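Long-range contact in carbohydrate kinase, FGGY (Novosphingobium aromaticivorans, PDB 3H6E), which probably phosphorylates a carbohydrate, as kinases of the FGGY family do, though its own substrate is not established: residues A279-V284 with S295-G300. Sequence-based numbering, arbitrary orientation.
Sequences ARDCLV and SARFMG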
loop_
_atom_site.group_PDB
_atom_site.type_symbol
_atom_site.label_atom_id
_atom_site.label_comp_id
_atom_site.label_asym_id
_atom_site.label_seq_id
_atom_site.Cartn_x
_atom_site.Cartn_y
_atom_site.Cartn_z
ATOM N N ALA A 279 3.160 -17.031 -8.446
ATOM C CA ALA A 279 4.107 -17.712 -7.572
ATOM C C ALA A 279 5.342 -16.874 -7.266
ATOM O O ALA A 279 6.088 -17.174 -6.335
ATOM C CB ALA A 279 4.505 -19.046 -8.163
ATOM N N ARG A 280 5.564 -15.823 -8.047
ATOM C CA ARG A 280 6.731 -14.980 -7.825
ATOM C C ARG A 280 6.368 -13.669 -7.130
ATOM O O ARG A 280 7.087 -12.672 -7.225
ATOM C CB ARG A 280 7.514 -14.763 -9.124
ATOM C CG ARG A 280 8.513 -15.882 -9.392
ATOM C CD ARG A 280 8.901 -15.998 -10.856
ATOM N NE ARG A 280 9.760 -14.909 -11.310
ATOM C CZ ARG A 280 11.050 -14.798 -11.015
ATOM N NH1 ARG A 280 11.635 -15.703 -10.251
ATOM N NH2 ARG A 280 11.750 -13.775 -11.480
ATOM N N ASP A 281 5.243 -13.699 -6.419
ATOM C CA ASP A 281 4.832 -12.616 -5.532
ATOM C C ASP A 281 4.440 -11.334 -6.280
ATOM O O ASP A 281 4.829 -10.231 -5.893
ATOM C CB ASP A 281 5.921 -12.333 -4.491
ATOM C CG ASP A 281 5.359 -12.187 -3.085
ATOM O OD1 ASP A 281 4.167 -11.838 -2.963
ATOM O OD2 ASP A 281 6.098 -12.438 -2.103
ATOM N N CYS A 282 3.669 -11.492 -7.352
ATOM C CA CYS A 282 3.089 -10.355 -8.059
ATOM C C CYS A 282 1.595 -10.278 -7.765
ATOM O O CYS A 282 0.992 -11.254 -7.320
ATOM C CB CYS A 282 3.321 -10.476 -9.567
ATOM S SG CYS A 282 5.058 -10.383 -10.086
ATOM N N LEU A 283 1.001 -9.116 -8.009
ATOM C CA LEU A 283 -0.434 -8.938 -7.824
ATOM C C LEU A 283 -0.928 -7.742 -8.635
ATOM O O LEU A 283 -0.130 -6.990 -9.196
ATOM C CB LEU A 283 -0.784 -8.769 -6.341
ATOM C CG LEU A 283 -0.247 -7.537 -5.601
ATOM C CD1 LEU A 283 -1.157 -7.179 -4.434
ATOM C CD2 LEU A 283 1.191 -7.740 -5.131
ATOM N N VAL A 284 -2.241 -7.571 -8.708
ATOM C CA VAL A 284 -2.800 -6.469 -9.471
ATOM C C VAL A 284 -3.697 -5.580 -8.629
ATOM O O VAL A 284 -4.763 -5.999 -8.189
ATOM C CB VAL A 284 -3.606 -6.955 -10.682
ATOM C CG1 VAL A 284 -4.038 -5.754 -11.524
ATOM C CG2 VAL A 284 -2.788 -7.943 -11.507
ATOM N N SER A 295 1.733 -4.996 -9.804
ATOM C CA SER A 295 2.529 -4.926 -8.587
ATOM C C SER A 295 3.388 -6.166 -8.373
ATOM O O SER A 295 3.011 -7.267 -8.757
ATOM C CB SER A 295 1.616 -4.726 -7.376
ATOM O OG SER A 295 0.647 -3.723 -7.641
ATOM N N ALA A 296 4.546 -5.970 -7.754
ATOM C CA ALA A 296 5.413 -7.076 -7.368
ATOM C C ALA A 296 6.093 -6.725 -6.057
ATOM O O ALA A 296 6.654 -5.638 -5.923
ATOM C CB ALA A 296 6.446 -7.343 -8.441
ATOM N N ARG A 297 6.035 -7.627 -5.085
ATOM C CA ARG A 297 6.719 -7.391 -3.818
ATOM C C ARG A 297 7.698 -8.487 -3.411
ATOM O O ARG A 297 7.744 -9.570 -4.000
ATOM C CB ARG A 297 5.734 -7.110 -2.667
ATOM C CG ARG A 297 4.266 -7.403 -2.941
ATOM C CD ARG A 297 3.971 -8.888 -3.050
ATOM N NE ARG A 297 3.812 -9.571 -1.763
ATOM C CZ ARG A 297 2.703 -9.537 -1.023
ATOM N NH1 ARG A 297 1.663 -8.818 -1.421
ATOM N NH2 ARG A 297 2.636 -10.208 0.121
ATOM N N PHE A 298 8.492 -8.160 -2.401
ATOM C CA PHE A 298 9.335 -9.114 -1.698
ATOM C C PHE A 298 9.686 -8.460 -0.367
ATOM O O PHE A 298 9.713 -7.234 -0.265
ATOM C CB PHE A 298 10.590 -9.472 -2.506
ATOM C CG PHE A 298 11.636 -8.394 -2.533
ATOM C CD1 PHE A 298 11.501 -7.297 -3.368
ATOM C CD2 PHE A 298 12.773 -8.492 -1.744
ATOM C CE1 PHE A 298 12.470 -6.306 -3.403
ATOM C CE2 PHE A 298 13.747 -7.506 -1.775
ATOM C CZ PHE A 298 13.592 -6.409 -2.607
HETATM N N MSE A 299 9.925 -9.269 0.655
HETATM C CA MSE A 299 10.120 -8.731 1.995
HETATM C C MSE A 299 11.526 -8.202 2.212
HETATM O O MSE A 299 12.247 -8.665 3.095
HETATM C CB MSE A 299 9.762 -9.776 3.045
HETATM C CG MSE A 299 8.275 -9.827 3.330
HETATM SE SE MSE A 299 7.884 -10.731 4.999
HETATM C CE MSE A 299 8.023 -12.549 4.340
ATOM N N GLY A 300 11.895 -7.213 1.408
ATOM C CA GLY A 300 13.225 -6.640 1.441
ATOM C C GLY A 300 13.724 -6.294 2.825
ATOM O O GLY A 300 14.760 -6.795 3.252
HETATM O O HOH W 1 8.347 -9.870 -6.802
#
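Strand 282-284 runs antiparallel to strand 295-298, the two short axes at 143°, as the two arms of a β-hairpin that ends the seven-stranded mixed sheet in the C-terminal FGGY family region of this kinase. The pairing illustrates how a hairpin can be fastened by backbone bonds and finished by one charged pair at its open end. L283 and S295 form a hydrogen-bonded pair: L283 N donates a hydrogen bond to S295 O at 2.8 Å, from above the carbonyl plane, while S295 N donates to L283 O. C282 and A296 follow as a non-hydrogen-bonded pair, and then R297 N donates a hydrogen bond to D281 O at 3.0 Å, nearly along the C=O axis. Where the strands part, a water donates to both R280 O and R297 O.

Side chains alternate between the faces. C282 SG, anti to its own carbonyl carbon, lies 3.7 Å from A296 CB on the face covered by helix 363-384, whose L384 touches C282. On the other face L283 CG sits between the backbone N and the carbonyl carbon, the crowded position (chi1 64°), and its CD2 reaches S295 CB and, at 3.7 Å, R297 CD. S295 OG is hydrogen-bonded to V293 O, in its own strand.

The R297 chain bends at chi2 and chi3 and crosses D281 at about a right angle, its guanidinium also making a cation-pi contact with W260. R297 NE and D281 OD1 form a salt bridge at 2.6 Å, met obliquely. An alanine here in place of R297 would remove the salt-bridge partner of D281 and the methylenes beside L283 CD2, and would probably leave the open end of the hairpin less firmly held. D281 OD2 is hydrogen-bonded to G347 N, so the carboxylate is gripped by two partners, its plane 29° from that of the guanidinium.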